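Lmo1076 protein (Listeria monocytogenes serovar 1/2a, PDB 5JQC) is a putative secreted autolysin, probably an amidase-type hydrolase of the bacterial cell wall, represented here by a fragment of three GW domains of SH3-like fold. Local coordinates at residues I112-V124 with K131-K143. Sequence-based numbering, arbitrary orientation. Where two conformers were deposited one is given.
Sequences ITAGSTNGLWSEV and KKLATTAGAYQNK
Leu120 and the pair Leu133–Ala134 meet in a classic beta bulge, a one-residue irregularity in the short antiparallel hairpin of strands 120–121 and 132–134 in the middle GW domain, whose fold is SH3-like. Leu120 O is the acceptor that the bulge shares: it takes a short bond from Leu133 N (2.7 Å) and a weak one from Ala134 N, while Leu120 N returns a bond to Ala134 O. With CG swung opposite its own backbone N (chi1 171°), the Leu120 side chain sends CD2 to Tyr140 CE1 (3.8 Å), and its CB rests on Ala137 CB. Trp121 departs to the other face of the two strands. There the extended chain of Lys132 runs obliquely over the indole, Lys132 CB standing 4.1 Å from the centroid of the Trp121 six-membered ring in a CH-pi contact. Where the strands run into the connecting loop, Ser122 N donates to Lys131 O, and Ser122 OG accepts from Lys131 N, so side chain and backbone of one serine hold one lysine.

Beyond the strands, Ala137 N is gripped by Asn118 O and more weakly by Gly115 O, and Thr136 OG1 closes an ST turn onto Gly138 N. Asn118 ND2 in turn ties back to Ala114 O (3.1 Å). Further out, Ile112 N donates to the carbonyl of Lys143, the last residue of the type II turn 140–143, continuing the pairing of strands 103–112 and 144–153, and Phe161 of strand 156–163 packs against both Ile112 and Leu120. Residues 113–115 have two conformers, and their bonds are those of the one described. Beside that turn the Gln141 amide, carried back by a bend at chi2 (59°), bridges two backbone groups: its OE1 receives Gly115 N weakly, whereas Gln141 NE2 reaches Thr113 O at 2.8 Å, nearly straight (170°) and in the amide's own plane, yet from above the plane of the Thr113 carbonyl.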
loop_
_atom_site.group_PDB
_atom_site.type_symbol
_atom_site.label_atom_id
_atom_site.label_comp_id
_atom_site.label_asym_id
_atom_site.label_seq_id
_atom_site.Cartn_x
_atom_site.Cartn_y
_atom_site.Cartn_z
ATOM N N ILE A 112 -12.623 2.134 -6.137
ATOM C CA ILE A 112 -12.026 0.892 -6.608
ATOM C C ILE A 112 -12.591 0.615 -7.992
ATOM O O ILE A 112 -13.777 0.317 -8.129
ATOM C CB ILE A 112 -12.315 -0.265 -5.653
ATOM C CG1 ILE A 112 -11.651 0.000 -4.305
ATOM C CG2 ILE A 112 -11.844 -1.566 -6.284
ATOM C CD1 ILE A 112 -12.026 -0.976 -3.237
ATOM N N THR A 113 -11.760 0.732 -9.023
ATOM C CA THR A 113 -12.218 0.554 -10.389
ATOM C C THR A 113 -11.703 -0.718 -11.046
ATOM O O THR A 113 -12.201 -1.082 -12.117
ATOM C CB THR A 113 -11.823 1.761 -11.247
ATOM O OG1 THR A 113 -10.514 2.208 -10.876
ATOM C CG2 THR A 113 -12.823 2.883 -11.065
ATOM N N ALA A 114 -10.738 -1.408 -10.448
ATOM C CA ALA A 114 -10.336 -2.698 -10.982
ATOM C C ALA A 114 -10.121 -3.692 -9.854
ATOM O O ALA A 114 -9.159 -4.463 -9.864
ATOM C CB ALA A 114 -9.081 -2.573 -11.842
ATOM N N GLY A 115 -11.007 -3.684 -8.853
ATOM C CA GLY A 115 -10.925 -4.690 -7.805
ATOM C C GLY A 115 -11.130 -6.111 -8.308
ATOM O O GLY A 115 -10.616 -7.065 -7.715
ATOM N N SER A 116 -11.873 -6.279 -9.402
ATOM C CA SER A 116 -12.197 -7.618 -9.868
ATOM C C SER A 116 -11.090 -8.257 -10.706
ATOM O O SER A 116 -11.224 -9.423 -11.076
ATOM C CB SER A 116 -13.507 -7.598 -10.656
ATOM O OG SER A 116 -13.453 -6.621 -11.670
ATOM N N THR A 117 -9.996 -7.542 -10.990
ATOM C CA THR A 117 -8.866 -8.079 -11.740
ATOM C C THR A 117 -7.580 -8.034 -10.921
ATOM O O THR A 117 -6.492 -7.993 -11.495
ATOM C CB THR A 117 -8.687 -7.315 -13.058
ATOM O OG1 THR A 117 -8.307 -5.956 -12.786
ATOM C CG2 THR A 117 -9.993 -7.288 -13.837
ATOM N N ASN A 118 -7.694 -7.997 -9.588
ATOM C CA ASN A 118 -6.573 -8.007 -8.662
ATOM C C ASN A 118 -6.946 -8.827 -7.440
ATOM O O ASN A 118 -8.082 -8.761 -6.960
ATOM C CB ASN A 118 -6.181 -6.593 -8.192
ATOM C CG ASN A 118 -5.433 -5.828 -9.243
ATOM O OD1 ASN A 118 -4.231 -6.062 -9.454
ATOM N ND2 ASN A 118 -6.135 -4.940 -9.950
ATOM N N GLY A 119 -5.976 -9.566 -6.919
ATOM C CA GLY A 119 -6.183 -10.283 -5.683
ATOM C C GLY A 119 -6.253 -9.351 -4.492
ATOM O O GLY A 119 -5.898 -8.174 -4.551
ATOM N N LEU A 120 -6.710 -9.894 -3.375
ATOM C CA LEU A 120 -6.983 -9.099 -2.192
ATOM C C LEU A 120 -6.216 -9.704 -1.031
ATOM O O LEU A 120 -6.446 -10.863 -0.677
ATOM C CB LEU A 120 -8.487 -9.057 -1.904
ATOM C CG LEU A 120 -8.899 -8.435 -0.567
ATOM C CD1 LEU A 120 -8.288 -7.046 -0.369
ATOM C CD2 LEU A 120 -10.411 -8.352 -0.491
ATOM N N TRP A 121 -5.338 -8.914 -0.416
ATOM C CA TRP A 121 -4.315 -9.461 0.456
ATOM C C TRP A 121 -4.423 -8.870 1.847
ATOM O O TRP A 121 -4.901 -7.744 2.022
ATOM C CB TRP A 121 -2.913 -9.189 -0.096
ATOM C CG TRP A 121 -2.669 -9.803 -1.444
ATOM C CD1 TRP A 121 -2.969 -9.259 -2.664
ATOM C CD2 TRP A 121 -2.063 -11.073 -1.711
ATOM N NE1 TRP A 121 -2.593 -10.118 -3.669
ATOM C CE2 TRP A 121 -2.032 -11.238 -3.110
ATOM C CE3 TRP A 121 -1.552 -12.091 -0.902
ATOM C CZ2 TRP A 121 -1.500 -12.377 -3.717
ATOM C CZ3 TRP A 121 -1.031 -13.217 -1.505
ATOM C CH2 TRP A 121 -1.007 -13.351 -2.898
ATOM N N SER A 122 -3.929 -9.630 2.835
ATOM C CA SER A 122 -3.878 -9.152 4.218
ATOM C C SER A 122 -2.596 -8.397 4.542
ATOM O O SER A 122 -2.552 -7.661 5.535
ATOM C CB SER A 122 -4.028 -10.321 5.195
ATOM O OG SER A 122 -2.900 -11.177 5.148
ATOM N N GLU A 123 -1.546 -8.575 3.748
ATOM C CA GLU A 123 -0.366 -7.725 3.810
ATOM C C GLU A 123 0.117 -7.514 2.386
ATOM O O GLU A 123 -0.363 -8.161 1.450
ATOM C CB GLU A 123 0.757 -8.341 4.660
ATOM C CG GLU A 123 0.332 -8.837 6.021
ATOM C CD GLU A 123 0.219 -7.725 7.022
ATOM O OE1 GLU A 123 0.677 -6.598 6.713
ATOM O OE2 GLU A 123 -0.320 -7.983 8.118
ATOM N N VAL A 124 1.083 -6.613 2.223
ATOM C CA VAL A 124 1.817 -6.522 0.965
ATOM C C VAL A 124 2.194 -7.949 0.569
ATOM O O VAL A 124 2.755 -8.694 1.384
ATOM C CB VAL A 124 3.047 -5.610 1.093
ATOM C CG1 VAL A 124 3.808 -5.585 -0.219
ATOM C CG2 VAL A 124 2.632 -4.229 1.478
ATOM N N LYS A 131 -1.548 -13.082 3.438
ATOM C CA LYS A 131 -2.466 -14.114 2.969
ATOM C C LYS A 131 -3.417 -13.515 1.946
ATOM O O LYS A 131 -3.790 -12.340 2.038
ATOM C CB LYS A 131 -3.302 -14.722 4.110
ATOM C CG LYS A 131 -2.481 -15.267 5.267
ATOM C CD LYS A 131 -3.365 -15.860 6.368
ATOM C CE LYS A 131 -2.530 -16.665 7.372
ATOM N NZ LYS A 131 -1.752 -17.758 6.694
ATOM N N LYS A 132 -3.813 -14.330 0.974
ATOM C CA LYS A 132 -4.779 -13.911 -0.038
ATOM C C LYS A 132 -6.181 -14.119 0.515
ATOM O O LYS A 132 -6.633 -15.261 0.639
ATOM C CB LYS A 132 -4.599 -14.690 -1.332
ATOM C CG LYS A 132 -5.199 -14.022 -2.551
ATOM C CD LYS A 132 -4.744 -14.755 -3.801
ATOM C CE LYS A 132 -4.969 -13.951 -5.069
ATOM N NZ LYS A 132 -4.226 -14.591 -6.206
ATOM N N LEU A 133 -6.863 -13.008 0.830
ATOM C CA LEU A 133 -8.216 -13.041 1.392
ATOM C C LEU A 133 -9.266 -13.422 0.361
ATOM O O LEU A 133 -10.249 -14.092 0.696
ATOM C CB LEU A 133 -8.566 -11.681 1.985
ATOM C CG LEU A 133 -7.497 -11.202 2.948
ATOM C CD1 LEU A 133 -7.862 -9.839 3.517
ATOM C CD2 LEU A 133 -7.340 -12.230 4.048
ATOM N N ALA A 134 -9.104 -12.992 -0.882
ATOM C CA ALA A 134 -10.059 -13.365 -1.907
ATOM C C ALA A 134 -9.327 -13.383 -3.230
ATOM O O ALA A 134 -8.335 -12.673 -3.412
ATOM C CB ALA A 134 -11.260 -12.412 -1.950
ATOM N N THR A 135 -9.801 -14.231 -4.137
ATOM C CA THR A 135 -9.119 -14.376 -5.415
ATOM C C THR A 135 -9.095 -13.054 -6.164
ATOM O O THR A 135 -8.073 -12.682 -6.762
ATOM C CB THR A 135 -9.791 -15.465 -6.238
ATOM O OG1 THR A 135 -9.582 -16.718 -5.580
ATOM C CG2 THR A 135 -9.191 -15.518 -7.639
ATOM N N THR A 136 -10.203 -12.322 -6.124
ATOM C CA THR A 136 -10.239 -10.935 -6.544
ATOM C C THR A 136 -10.777 -10.099 -5.396
ATOM O O THR A 136 -11.257 -10.623 -4.386
ATOM C CB THR A 136 -11.101 -10.725 -7.791
ATOM O OG1 THR A 136 -12.480 -10.892 -7.446
ATOM C CG2 THR A 136 -10.723 -11.754 -8.861
ATOM N N ALA A 137 -10.633 -8.784 -5.532
ATOM C CA ALA A 137 -11.380 -7.858 -4.696
ATOM C C ALA A 137 -12.663 -7.416 -5.375
ATOM O O ALA A 137 -13.090 -6.268 -5.199
ATOM C CB ALA A 137 -10.517 -6.648 -4.324
ATOM N N GLY A 138 -13.260 -8.300 -6.187
ATOM C CA GLY A 138 -14.448 -7.966 -6.955
ATOM C C GLY A 138 -15.626 -7.566 -6.098
ATOM O O GLY A 138 -16.454 -6.763 -6.537
ATOM N N ALA A 139 -15.708 -8.095 -4.870
ATOM C CA ALA A 139 -16.696 -7.703 -3.869
ATOM C C ALA A 139 -16.732 -6.208 -3.599
ATOM O O ALA A 139 -17.717 -5.722 -3.025
ATOM C CB ALA A 139 -16.415 -8.426 -2.551
ATOM N N TYR A 140 -15.680 -5.472 -3.952
ATOM C CA TYR A 140 -15.624 -4.041 -3.689
ATOM C C TYR A 140 -15.497 -3.249 -4.977
ATOM O O TYR A 140 -15.091 -2.087 -4.954
ATOM C CB TYR A 140 -14.472 -3.724 -2.753
ATOM C CG TYR A 140 -14.450 -4.576 -1.517
ATOM C CD1 TYR A 140 -13.844 -5.818 -1.527
ATOM C CD2 TYR A 140 -15.022 -4.133 -0.336
ATOM C CE1 TYR A 140 -13.805 -6.598 -0.391
ATOM C CE2 TYR A 140 -14.987 -4.906 0.806
ATOM C CZ TYR A 140 -14.384 -6.143 0.771
ATOM O OH TYR A 140 -14.336 -6.930 1.906
ATOM N N GLN A 141 -15.825 -3.862 -6.102
ATOM C CA GLN A 141 -15.696 -3.162 -7.364
ATOM C C GLN A 141 -16.588 -1.925 -7.365
ATOM O O GLN A 141 -17.720 -1.947 -6.873
ATOM C CB GLN A 141 -16.020 -4.122 -8.510
ATOM C CG GLN A 141 -16.005 -3.543 -9.924
ATOM C CD GLN A 141 -14.681 -2.941 -10.337
ATOM O OE1 GLN A 141 -13.665 -3.058 -9.642
ATOM N NE2 GLN A 141 -14.692 -2.268 -11.483
ATOM N N ASN A 142 -16.037 -0.820 -7.853
ATOM C CA ASN A 142 -16.730 0.461 -7.986
ATOM C C ASN A 142 -17.184 1.048 -6.655
ATOM O O ASN A 142 -17.945 2.014 -6.648
ATOM C CB ASN A 142 -17.908 0.354 -8.954
ATOM C CG ASN A 142 -17.454 0.229 -10.394
ATOM O OD1 ASN A 142 -16.513 0.899 -10.825
ATOM N ND2 ASN A 142 -18.115 -0.641 -11.151
ATOM N N LYS A 143 -16.691 0.545 -5.519
ATOM C CA LYS A 143 -16.980 1.145 -4.221
ATOM C C LYS A 143 -15.968 2.238 -3.892
ATOM O O LYS A 143 -14.817 2.208 -4.345
ATOM C CB LYS A 143 -16.963 0.106 -3.092
ATOM C CG LYS A 143 -18.022 -0.977 -3.195
ATOM C CD LYS A 143 -18.464 -1.472 -1.812
ATOM C CE LYS A 143 -19.779 -2.261 -1.909
ATOM N NZ LYS A 143 -20.371 -2.585 -0.572
#